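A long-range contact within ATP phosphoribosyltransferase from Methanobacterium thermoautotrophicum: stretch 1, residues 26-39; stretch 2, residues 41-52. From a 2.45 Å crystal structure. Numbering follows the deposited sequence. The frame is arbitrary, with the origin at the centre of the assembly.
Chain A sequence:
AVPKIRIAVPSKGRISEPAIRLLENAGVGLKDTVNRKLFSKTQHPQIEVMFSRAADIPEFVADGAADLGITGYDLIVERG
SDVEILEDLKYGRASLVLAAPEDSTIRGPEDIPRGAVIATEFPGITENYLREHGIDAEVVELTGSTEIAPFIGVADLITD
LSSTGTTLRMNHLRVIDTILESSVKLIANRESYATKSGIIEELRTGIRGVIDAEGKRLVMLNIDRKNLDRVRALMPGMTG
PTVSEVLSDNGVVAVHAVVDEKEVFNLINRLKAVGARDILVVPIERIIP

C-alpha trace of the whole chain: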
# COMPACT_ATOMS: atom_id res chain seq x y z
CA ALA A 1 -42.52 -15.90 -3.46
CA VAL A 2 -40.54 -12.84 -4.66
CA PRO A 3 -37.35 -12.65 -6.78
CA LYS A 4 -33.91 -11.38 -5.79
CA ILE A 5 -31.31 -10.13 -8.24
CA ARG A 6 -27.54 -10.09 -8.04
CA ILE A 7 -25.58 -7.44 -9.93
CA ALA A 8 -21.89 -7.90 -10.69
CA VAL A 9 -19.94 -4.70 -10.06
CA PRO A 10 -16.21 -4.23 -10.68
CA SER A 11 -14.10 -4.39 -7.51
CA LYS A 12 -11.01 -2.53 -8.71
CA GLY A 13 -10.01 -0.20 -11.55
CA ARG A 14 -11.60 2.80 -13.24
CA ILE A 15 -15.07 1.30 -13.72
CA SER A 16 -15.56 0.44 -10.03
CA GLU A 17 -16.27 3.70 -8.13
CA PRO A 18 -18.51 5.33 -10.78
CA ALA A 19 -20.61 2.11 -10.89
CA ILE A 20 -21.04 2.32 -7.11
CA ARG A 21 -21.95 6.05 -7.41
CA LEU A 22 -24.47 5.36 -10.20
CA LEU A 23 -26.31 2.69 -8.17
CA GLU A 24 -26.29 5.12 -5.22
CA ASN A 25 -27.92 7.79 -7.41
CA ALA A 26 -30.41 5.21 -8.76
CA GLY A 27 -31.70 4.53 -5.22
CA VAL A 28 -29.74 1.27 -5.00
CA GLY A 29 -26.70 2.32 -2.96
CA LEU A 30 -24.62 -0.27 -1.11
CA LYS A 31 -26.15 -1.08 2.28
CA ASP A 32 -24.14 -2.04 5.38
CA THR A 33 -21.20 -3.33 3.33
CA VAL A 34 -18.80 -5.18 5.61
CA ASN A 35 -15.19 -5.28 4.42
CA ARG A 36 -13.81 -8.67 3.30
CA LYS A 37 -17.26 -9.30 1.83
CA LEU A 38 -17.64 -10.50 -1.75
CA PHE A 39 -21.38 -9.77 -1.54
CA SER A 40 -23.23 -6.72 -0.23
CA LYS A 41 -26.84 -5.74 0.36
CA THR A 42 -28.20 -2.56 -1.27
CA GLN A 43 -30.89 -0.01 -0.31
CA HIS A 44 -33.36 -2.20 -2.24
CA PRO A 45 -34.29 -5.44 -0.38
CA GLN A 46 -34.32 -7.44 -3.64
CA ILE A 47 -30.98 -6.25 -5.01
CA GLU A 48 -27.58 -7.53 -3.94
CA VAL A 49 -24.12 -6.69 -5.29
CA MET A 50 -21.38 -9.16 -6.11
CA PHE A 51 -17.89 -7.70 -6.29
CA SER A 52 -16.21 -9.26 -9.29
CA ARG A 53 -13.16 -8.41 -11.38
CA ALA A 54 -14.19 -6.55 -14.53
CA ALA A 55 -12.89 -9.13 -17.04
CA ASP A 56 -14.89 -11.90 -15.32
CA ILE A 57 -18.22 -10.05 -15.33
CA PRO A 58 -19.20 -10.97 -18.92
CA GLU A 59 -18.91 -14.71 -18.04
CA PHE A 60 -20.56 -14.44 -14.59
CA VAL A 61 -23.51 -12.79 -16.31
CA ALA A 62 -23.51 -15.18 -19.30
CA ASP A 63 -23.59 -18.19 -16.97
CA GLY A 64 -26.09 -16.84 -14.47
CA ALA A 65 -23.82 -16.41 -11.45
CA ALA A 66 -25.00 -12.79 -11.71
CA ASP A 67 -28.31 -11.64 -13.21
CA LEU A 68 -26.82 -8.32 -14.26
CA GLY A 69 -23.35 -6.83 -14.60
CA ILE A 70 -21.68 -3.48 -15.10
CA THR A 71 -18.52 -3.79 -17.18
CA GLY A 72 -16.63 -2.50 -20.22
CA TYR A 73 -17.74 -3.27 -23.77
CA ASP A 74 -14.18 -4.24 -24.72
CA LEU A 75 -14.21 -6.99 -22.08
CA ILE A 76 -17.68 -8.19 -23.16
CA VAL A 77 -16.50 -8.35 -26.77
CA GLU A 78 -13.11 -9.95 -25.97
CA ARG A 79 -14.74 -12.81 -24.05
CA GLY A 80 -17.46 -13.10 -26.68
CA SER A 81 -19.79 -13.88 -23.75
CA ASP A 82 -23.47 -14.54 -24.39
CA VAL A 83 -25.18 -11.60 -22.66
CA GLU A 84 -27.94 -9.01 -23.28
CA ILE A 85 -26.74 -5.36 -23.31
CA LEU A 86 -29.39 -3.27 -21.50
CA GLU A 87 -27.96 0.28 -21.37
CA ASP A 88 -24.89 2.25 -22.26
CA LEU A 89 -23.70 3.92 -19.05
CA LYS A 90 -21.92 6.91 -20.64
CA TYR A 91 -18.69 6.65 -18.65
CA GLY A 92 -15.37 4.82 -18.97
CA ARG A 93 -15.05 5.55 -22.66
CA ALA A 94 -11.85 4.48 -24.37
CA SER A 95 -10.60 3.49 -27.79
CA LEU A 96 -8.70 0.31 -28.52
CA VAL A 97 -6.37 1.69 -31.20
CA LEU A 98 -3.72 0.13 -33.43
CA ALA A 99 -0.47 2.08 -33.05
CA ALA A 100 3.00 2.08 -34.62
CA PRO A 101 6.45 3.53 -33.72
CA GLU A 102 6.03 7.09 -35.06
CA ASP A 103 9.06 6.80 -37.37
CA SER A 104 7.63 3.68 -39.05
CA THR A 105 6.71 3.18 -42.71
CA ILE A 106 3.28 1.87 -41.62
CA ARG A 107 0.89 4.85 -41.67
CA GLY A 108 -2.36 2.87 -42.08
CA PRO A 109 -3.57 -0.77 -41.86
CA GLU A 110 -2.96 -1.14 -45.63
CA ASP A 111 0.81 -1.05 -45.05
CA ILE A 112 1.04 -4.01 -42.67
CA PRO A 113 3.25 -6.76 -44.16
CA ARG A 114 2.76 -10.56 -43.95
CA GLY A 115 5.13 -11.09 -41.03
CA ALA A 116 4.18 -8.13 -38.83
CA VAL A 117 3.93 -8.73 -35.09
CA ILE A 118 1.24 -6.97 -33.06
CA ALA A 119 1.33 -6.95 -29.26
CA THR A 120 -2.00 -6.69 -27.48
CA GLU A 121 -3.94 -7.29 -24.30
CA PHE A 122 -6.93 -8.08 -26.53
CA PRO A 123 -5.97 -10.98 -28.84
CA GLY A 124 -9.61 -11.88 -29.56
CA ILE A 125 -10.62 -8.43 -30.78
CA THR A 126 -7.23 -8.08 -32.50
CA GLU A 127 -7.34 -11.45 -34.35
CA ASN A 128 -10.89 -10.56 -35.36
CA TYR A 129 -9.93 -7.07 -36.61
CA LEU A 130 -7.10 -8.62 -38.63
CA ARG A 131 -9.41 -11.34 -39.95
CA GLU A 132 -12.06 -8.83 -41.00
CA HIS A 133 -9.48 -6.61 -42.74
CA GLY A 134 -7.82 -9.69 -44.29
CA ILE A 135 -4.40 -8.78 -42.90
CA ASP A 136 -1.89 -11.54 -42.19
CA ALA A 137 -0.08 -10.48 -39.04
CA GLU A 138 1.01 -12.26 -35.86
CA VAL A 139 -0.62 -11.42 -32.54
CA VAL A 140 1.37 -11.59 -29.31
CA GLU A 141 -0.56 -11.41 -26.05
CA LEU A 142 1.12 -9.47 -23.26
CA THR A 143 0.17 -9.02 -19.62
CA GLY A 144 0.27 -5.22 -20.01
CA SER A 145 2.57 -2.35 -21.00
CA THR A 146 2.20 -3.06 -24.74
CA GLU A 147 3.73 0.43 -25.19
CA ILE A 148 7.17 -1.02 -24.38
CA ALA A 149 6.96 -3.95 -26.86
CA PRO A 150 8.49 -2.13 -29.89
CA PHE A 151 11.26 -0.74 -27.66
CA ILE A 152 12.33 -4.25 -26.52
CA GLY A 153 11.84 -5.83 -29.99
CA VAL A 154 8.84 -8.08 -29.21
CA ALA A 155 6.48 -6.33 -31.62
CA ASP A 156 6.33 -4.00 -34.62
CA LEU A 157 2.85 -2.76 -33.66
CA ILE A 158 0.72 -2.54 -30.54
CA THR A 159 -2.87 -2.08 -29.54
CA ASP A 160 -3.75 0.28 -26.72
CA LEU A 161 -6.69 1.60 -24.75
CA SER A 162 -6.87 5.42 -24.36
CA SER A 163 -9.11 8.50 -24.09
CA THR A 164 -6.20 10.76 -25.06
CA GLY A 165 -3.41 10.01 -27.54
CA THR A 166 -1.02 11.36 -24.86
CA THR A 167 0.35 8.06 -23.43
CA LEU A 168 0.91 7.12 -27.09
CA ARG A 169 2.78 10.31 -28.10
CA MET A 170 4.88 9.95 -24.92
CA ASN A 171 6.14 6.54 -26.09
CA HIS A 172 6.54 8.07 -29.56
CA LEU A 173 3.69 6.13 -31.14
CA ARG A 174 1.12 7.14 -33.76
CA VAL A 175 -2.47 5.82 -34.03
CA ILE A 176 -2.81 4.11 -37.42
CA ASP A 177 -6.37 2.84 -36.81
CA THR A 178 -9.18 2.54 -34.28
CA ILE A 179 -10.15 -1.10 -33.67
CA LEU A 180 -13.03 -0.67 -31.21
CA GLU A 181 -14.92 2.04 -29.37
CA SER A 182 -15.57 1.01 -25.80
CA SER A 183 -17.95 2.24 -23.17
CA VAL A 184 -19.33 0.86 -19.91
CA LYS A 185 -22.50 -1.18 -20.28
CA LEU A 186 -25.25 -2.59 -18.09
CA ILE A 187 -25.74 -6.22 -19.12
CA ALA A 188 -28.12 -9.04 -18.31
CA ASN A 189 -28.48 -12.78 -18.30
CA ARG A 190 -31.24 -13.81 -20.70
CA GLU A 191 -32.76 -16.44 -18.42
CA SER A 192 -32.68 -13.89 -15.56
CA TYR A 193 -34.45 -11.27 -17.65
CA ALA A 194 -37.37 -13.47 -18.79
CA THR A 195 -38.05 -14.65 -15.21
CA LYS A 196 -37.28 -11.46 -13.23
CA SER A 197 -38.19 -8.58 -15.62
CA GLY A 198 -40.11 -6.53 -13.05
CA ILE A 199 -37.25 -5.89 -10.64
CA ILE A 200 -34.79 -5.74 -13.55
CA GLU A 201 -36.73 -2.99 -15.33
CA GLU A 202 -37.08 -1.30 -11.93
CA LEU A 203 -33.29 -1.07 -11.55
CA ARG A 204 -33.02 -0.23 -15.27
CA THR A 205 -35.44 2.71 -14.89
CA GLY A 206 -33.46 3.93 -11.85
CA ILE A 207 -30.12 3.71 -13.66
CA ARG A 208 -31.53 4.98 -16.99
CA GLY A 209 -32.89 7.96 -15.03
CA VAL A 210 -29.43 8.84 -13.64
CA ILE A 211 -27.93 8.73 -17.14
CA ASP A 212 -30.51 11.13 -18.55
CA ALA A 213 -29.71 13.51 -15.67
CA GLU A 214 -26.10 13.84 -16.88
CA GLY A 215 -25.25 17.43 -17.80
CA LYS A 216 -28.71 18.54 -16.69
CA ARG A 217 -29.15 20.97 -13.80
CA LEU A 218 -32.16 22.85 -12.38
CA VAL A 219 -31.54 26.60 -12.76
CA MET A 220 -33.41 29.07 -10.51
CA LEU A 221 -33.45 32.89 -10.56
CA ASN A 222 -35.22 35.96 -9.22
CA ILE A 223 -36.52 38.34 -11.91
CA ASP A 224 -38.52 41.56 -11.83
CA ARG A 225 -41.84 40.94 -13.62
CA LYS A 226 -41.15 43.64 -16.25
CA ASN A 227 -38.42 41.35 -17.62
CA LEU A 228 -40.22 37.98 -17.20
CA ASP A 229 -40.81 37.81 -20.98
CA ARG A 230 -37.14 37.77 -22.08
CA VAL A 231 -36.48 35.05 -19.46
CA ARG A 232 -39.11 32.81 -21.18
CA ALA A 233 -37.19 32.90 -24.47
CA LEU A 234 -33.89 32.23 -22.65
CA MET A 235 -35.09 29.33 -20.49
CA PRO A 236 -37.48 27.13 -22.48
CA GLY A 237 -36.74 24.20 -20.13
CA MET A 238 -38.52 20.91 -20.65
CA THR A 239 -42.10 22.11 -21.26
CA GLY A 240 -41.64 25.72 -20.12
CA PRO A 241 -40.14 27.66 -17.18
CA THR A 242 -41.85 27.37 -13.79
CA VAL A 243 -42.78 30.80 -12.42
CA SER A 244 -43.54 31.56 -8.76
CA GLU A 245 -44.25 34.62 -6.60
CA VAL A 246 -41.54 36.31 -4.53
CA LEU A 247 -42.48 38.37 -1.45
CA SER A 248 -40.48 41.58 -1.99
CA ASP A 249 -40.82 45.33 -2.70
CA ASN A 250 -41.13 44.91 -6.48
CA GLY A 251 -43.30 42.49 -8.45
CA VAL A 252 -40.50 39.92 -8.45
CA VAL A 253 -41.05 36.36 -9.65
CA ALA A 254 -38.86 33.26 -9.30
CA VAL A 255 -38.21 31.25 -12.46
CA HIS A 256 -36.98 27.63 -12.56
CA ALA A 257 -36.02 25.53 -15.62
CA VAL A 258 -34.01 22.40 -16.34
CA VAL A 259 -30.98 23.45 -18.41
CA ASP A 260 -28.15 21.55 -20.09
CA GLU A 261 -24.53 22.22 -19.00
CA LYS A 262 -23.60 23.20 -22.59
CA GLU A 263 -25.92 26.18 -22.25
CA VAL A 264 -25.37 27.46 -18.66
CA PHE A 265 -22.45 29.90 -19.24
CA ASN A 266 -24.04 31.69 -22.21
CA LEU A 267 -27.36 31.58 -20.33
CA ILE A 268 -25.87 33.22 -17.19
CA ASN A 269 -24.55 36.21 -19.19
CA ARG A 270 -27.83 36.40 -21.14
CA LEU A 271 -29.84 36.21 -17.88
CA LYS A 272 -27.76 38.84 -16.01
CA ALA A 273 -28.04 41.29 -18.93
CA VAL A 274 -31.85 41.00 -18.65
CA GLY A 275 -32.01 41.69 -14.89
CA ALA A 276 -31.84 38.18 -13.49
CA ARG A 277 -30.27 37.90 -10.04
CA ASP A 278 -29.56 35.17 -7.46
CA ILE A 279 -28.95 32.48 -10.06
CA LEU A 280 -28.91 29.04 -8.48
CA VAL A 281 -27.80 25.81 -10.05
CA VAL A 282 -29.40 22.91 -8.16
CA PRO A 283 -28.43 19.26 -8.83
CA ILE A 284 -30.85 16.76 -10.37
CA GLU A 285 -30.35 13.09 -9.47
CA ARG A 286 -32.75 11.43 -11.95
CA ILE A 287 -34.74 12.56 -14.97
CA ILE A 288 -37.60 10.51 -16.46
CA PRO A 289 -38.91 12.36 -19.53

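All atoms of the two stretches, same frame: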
# COMPACT_ATOMS: atom_id res chain seq x y z
N ALA A 26 -29.24 5.92 -8.24
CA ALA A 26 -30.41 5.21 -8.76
C ALA A 26 -31.34 4.72 -7.64
O ALA A 26 -32.37 4.10 -7.91
CB ALA A 26 -29.96 4.03 -9.63
N GLY A 27 -30.96 4.99 -6.40
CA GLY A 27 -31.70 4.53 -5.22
C GLY A 27 -31.30 3.15 -4.74
O GLY A 27 -31.98 2.56 -3.88
N VAL A 28 -30.20 2.63 -5.28
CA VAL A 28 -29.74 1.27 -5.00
C VAL A 28 -28.30 1.30 -4.49
O VAL A 28 -27.46 0.50 -4.90
CB VAL A 28 -29.88 0.35 -6.28
CG1 VAL A 28 -29.40 -1.06 -6.00
CG2 VAL A 28 -31.34 0.30 -6.74
N GLY A 29 -28.02 2.22 -3.57
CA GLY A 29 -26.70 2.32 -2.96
C GLY A 29 -26.38 1.10 -2.11
O GLY A 29 -27.28 0.42 -1.62
N LEU A 30 -25.09 0.83 -1.94
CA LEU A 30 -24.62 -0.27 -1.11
C LEU A 30 -25.06 -0.08 0.34
O LEU A 30 -24.93 1.01 0.89
CB LEU A 30 -23.09 -0.38 -1.18
CG LEU A 30 -22.43 -0.64 -2.53
CD1 LEU A 30 -20.92 -0.46 -2.39
CD2 LEU A 30 -22.75 -2.02 -3.07
N LYS A 31 -25.59 -1.15 0.93
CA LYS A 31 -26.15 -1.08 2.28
C LYS A 31 -25.42 -1.98 3.27
O LYS A 31 -25.47 -3.21 3.14
CB LYS A 31 -27.63 -1.46 2.26
CG LYS A 31 -28.39 -1.17 3.56
CD LYS A 31 -29.59 -2.08 3.69
CE LYS A 31 -30.63 -1.49 4.62
NZ LYS A 31 -31.62 -2.52 5.04
N ASP A 32 -24.77 -1.35 4.25
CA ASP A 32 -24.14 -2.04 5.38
C ASP A 32 -23.02 -2.98 4.94
O ASP A 32 -22.86 -4.08 5.48
CB ASP A 32 -25.20 -2.79 6.22
CG ASP A 32 -26.23 -1.86 6.82
OD1 ASP A 32 -25.84 -0.78 7.30
OD2 ASP A 32 -27.43 -2.22 6.84
N THR A 33 -22.26 -2.53 3.95
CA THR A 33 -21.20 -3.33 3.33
C THR A 33 -20.04 -3.54 4.28
O THR A 33 -19.26 -2.62 4.53
CB THR A 33 -20.67 -2.66 2.05
OG1 THR A 33 -21.77 -2.21 1.25
CG2 THR A 33 -19.79 -3.63 1.25
N VAL A 34 -19.94 -4.76 4.81
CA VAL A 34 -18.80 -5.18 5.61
C VAL A 34 -17.61 -5.41 4.69
O VAL A 34 -17.77 -5.90 3.56
CB VAL A 34 -19.10 -6.47 6.41
CG1 VAL A 34 -18.07 -6.67 7.53
CG2 VAL A 34 -20.51 -6.43 7.00
N ASN A 35 -16.43 -5.03 5.16
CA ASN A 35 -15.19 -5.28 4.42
C ASN A 35 -14.79 -6.75 4.52
O ASN A 35 -15.06 -7.40 5.53
CB ASN A 35 -14.08 -4.35 4.92
CG ASN A 35 -14.40 -2.88 4.67
OD1 ASN A 35 -14.26 -2.04 5.56
ND2 ASN A 35 -14.85 -2.56 3.45
N ARG A 36 -14.13 -7.25 3.47
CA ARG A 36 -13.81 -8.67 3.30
C ARG A 36 -15.02 -9.43 2.77
O ARG A 36 -15.03 -10.67 2.74
CB ARG A 36 -13.32 -9.33 4.61
CG ARG A 36 -11.94 -8.92 5.09
CD ARG A 36 -11.37 -10.01 5.99
NE ARG A 36 -10.21 -9.56 6.77
CZ ARG A 36 -9.44 -10.37 7.50
NH1 ARG A 36 -9.68 -11.67 7.54
NH2 ARG A 36 -8.41 -9.87 8.18
N LYS A 37 -16.04 -8.69 2.35
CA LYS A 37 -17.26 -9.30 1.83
C LYS A 37 -17.27 -9.24 0.31
O LYS A 37 -17.02 -8.19 -0.30
CB LYS A 37 -18.48 -8.62 2.42
N LEU A 38 -17.56 -10.38 -0.30
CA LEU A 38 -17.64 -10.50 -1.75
C LEU A 38 -19.04 -10.11 -2.22
O LEU A 38 -19.25 -9.75 -3.38
CB LEU A 38 -17.31 -11.93 -2.19
CG LEU A 38 -16.80 -12.08 -3.63
CD1 LEU A 38 -15.27 -12.13 -3.65
CD2 LEU A 38 -17.39 -13.31 -4.33
N PHE A 39 -20.00 -10.20 -1.30
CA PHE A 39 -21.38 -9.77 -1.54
C PHE A 39 -21.75 -8.63 -0.61
O PHE A 39 -21.17 -8.48 0.46
CB PHE A 39 -22.36 -10.93 -1.36
CG PHE A 39 -22.10 -12.09 -2.27
CD1 PHE A 39 -21.35 -13.17 -1.82
CD2 PHE A 39 -22.60 -12.10 -3.57
CE1 PHE A 39 -21.10 -14.26 -2.66
CE2 PHE A 39 -22.35 -13.18 -4.41
CZ PHE A 39 -21.60 -14.26 -3.96
N LYS A 41 -25.47 -6.20 0.53
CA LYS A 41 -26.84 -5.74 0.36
C LYS A 41 -26.85 -4.32 -0.23
O LYS A 41 -25.83 -3.61 -0.20
CB LYS A 41 -27.61 -5.80 1.68
CG LYS A 41 -27.60 -7.18 2.34
CD LYS A 41 -28.64 -7.32 3.44
CE LYS A 41 -28.24 -6.61 4.71
NZ LYS A 41 -29.24 -6.84 5.77
N THR A 42 -28.00 -3.92 -0.77
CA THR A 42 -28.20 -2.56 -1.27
C THR A 42 -29.40 -1.95 -0.57
O THR A 42 -30.04 -2.61 0.26
CB THR A 42 -28.41 -2.53 -2.80
OG1 THR A 42 -29.65 -3.18 -3.13
CG2 THR A 42 -27.28 -3.23 -3.52
N GLN A 43 -29.73 -0.70 -0.90
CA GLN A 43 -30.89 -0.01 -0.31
C GLN A 43 -32.21 -0.65 -0.72
O GLN A 43 -33.24 -0.44 -0.07
CB GLN A 43 -30.89 1.49 -0.64
CG GLN A 43 -29.71 2.28 -0.09
CD GLN A 43 -29.62 2.25 1.42
OE1 GLN A 43 -30.62 2.38 2.13
NE2 GLN A 43 -28.40 2.08 1.93
N HIS A 44 -32.19 -1.44 -1.79
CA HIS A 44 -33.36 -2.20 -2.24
C HIS A 44 -33.28 -3.64 -1.73
O HIS A 44 -32.29 -4.33 -1.96
CB HIS A 44 -33.44 -2.17 -3.76
CG HIS A 44 -34.76 -2.60 -4.31
ND1 HIS A 44 -35.32 -3.83 -4.04
CD2 HIS A 44 -35.61 -1.97 -5.16
CE1 HIS A 44 -36.48 -3.92 -4.66
NE2 HIS A 44 -36.68 -2.82 -5.36
N PRO A 45 -34.31 -4.10 -1.00
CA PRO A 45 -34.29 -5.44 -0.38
C PRO A 45 -34.17 -6.62 -1.36
O PRO A 45 -33.88 -7.73 -0.93
CB PRO A 45 -35.63 -5.50 0.37
CG PRO A 45 -36.01 -4.08 0.57
CD PRO A 45 -35.56 -3.38 -0.68
N GLN A 46 -34.38 -6.38 -2.65
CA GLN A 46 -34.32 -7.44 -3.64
C GLN A 46 -33.05 -7.36 -4.50
O GLN A 46 -32.87 -8.16 -5.43
CB GLN A 46 -35.55 -7.40 -4.56
CG GLN A 46 -36.91 -7.54 -3.89
CD GLN A 46 -38.04 -7.34 -4.90
OE1 GLN A 46 -38.72 -6.32 -4.90
NE2 GLN A 46 -38.20 -8.30 -5.80
N ILE A 47 -32.18 -6.40 -4.22
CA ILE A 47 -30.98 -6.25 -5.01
C ILE A 47 -29.73 -6.43 -4.16
O ILE A 47 -29.52 -5.71 -3.18
CB ILE A 47 -30.93 -4.89 -5.78
CG1 ILE A 47 -32.14 -4.77 -6.72
CG2 ILE A 47 -29.62 -4.75 -6.56
CD1 ILE A 47 -32.42 -3.37 -7.19
N GLU A 48 -28.90 -7.40 -4.54
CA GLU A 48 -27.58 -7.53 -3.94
C GLU A 48 -26.46 -7.28 -4.97
O GLU A 48 -26.68 -7.34 -6.19
CB GLU A 48 -27.41 -8.87 -3.23
CG GLU A 48 -26.79 -9.95 -4.09
CD GLU A 48 -27.00 -11.35 -3.55
OE1 GLU A 48 -26.85 -12.29 -4.36
OE2 GLU A 48 -27.31 -11.50 -2.34
N VAL A 49 -25.27 -6.99 -4.45
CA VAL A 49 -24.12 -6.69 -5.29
C VAL A 49 -23.06 -7.75 -5.06
O VAL A 49 -22.74 -8.08 -3.91
CB VAL A 49 -23.57 -5.27 -5.02
CG1 VAL A 49 -22.17 -5.09 -5.60
CG2 VAL A 49 -24.54 -4.23 -5.58
N MET A 50 -22.56 -8.31 -6.16
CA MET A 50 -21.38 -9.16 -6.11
C MET A 50 -20.17 -8.42 -6.67
O MET A 50 -20.16 -8.02 -7.84
CB MET A 50 -21.60 -10.47 -6.88
CG MET A 50 -20.38 -11.39 -6.78
SD MET A 50 -20.53 -13.00 -7.57
CE MET A 50 -20.75 -12.51 -9.28
N PHE A 51 -19.14 -8.27 -5.85
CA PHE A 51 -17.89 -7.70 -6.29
C PHE A 51 -17.05 -8.70 -7.08
O PHE A 51 -16.58 -9.70 -6.56
CB PHE A 51 -17.11 -7.13 -5.10
CG PHE A 51 -17.77 -5.95 -4.47
CD1 PHE A 51 -18.14 -5.98 -3.14
CD2 PHE A 51 -18.04 -4.80 -5.23
CE1 PHE A 51 -18.76 -4.88 -2.55
CE2 PHE A 51 -18.66 -3.70 -4.66
CZ PHE A 51 -19.02 -3.74 -3.32
N SER A 52 -16.88 -8.40 -8.36
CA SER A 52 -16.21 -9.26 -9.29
C SER A 52 -15.19 -8.44 -10.04
O SER A 52 -15.39 -7.25 -10.23
CB SER A 52 -17.23 -9.82 -10.28
OG SER A 52 -18.23 -10.57 -9.61
O HOH W 1 -23.97 -5.95 3.13

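Three backbone hydrogen bonds join the two stretches, and each uses a main-chain N-H and a main-chain carbonyl. Q43 N donates to G29 O at 2.8 Å, with a bent angle of 135°. K31 N donates to K41 O at 2.7 Å and is nearly straight, at 170°. F51 N donates to L38 O at 2.9 Å.

A water links K31 O and K41 N, which are about 4.0 Å apart. K31 O and K41 O lie 3.4 Å apart, but both are acceptors and cannot bond to each other. Water 1 donates to K31 O at 3.1 Å and accepts from K41 N at 3.0 Å. It thus satisfies both groups.

L38 O also receives a CA-H...O contact from M50 CA at 3.5 Å. V49 O receives one from F39 CA at 3.2 Å. These fit the antiparallel, non-hydrogen-bonded pairing of F39 with M50.

T42 OG1 is satisfied within its own stretch. T42 OG1 donates to I47 O at 2.5 Å and accepts a weak bond from H44 N at 3.4 Å. T42 N makes a weak bond to the same I47 O at 3.4 Å. I47 N donates to H44 O at 3.1 Å, closing the type I turn from H44 to I47. Q46 N donates to H44 ND1 at 3.1 Å; H44 NE2 is bonded elsewhere in the structure.

Apolar side chains also meet across the stretches. V28 CG1 meets I47 CG2 at 3.7 Å. L30 points away at CA-CB, yet its end turns back: CD2 lies 3.8 Å from V49 CG2, and CD1 lies 3.9 Å from F51 CZ at the ring edge. F39 and M50 share one face of the sheet, with F39 CE2 3.6 Å from M50 CG. M50 SD sits obliquely, 4.7 Å from the centroid of the F39 ring.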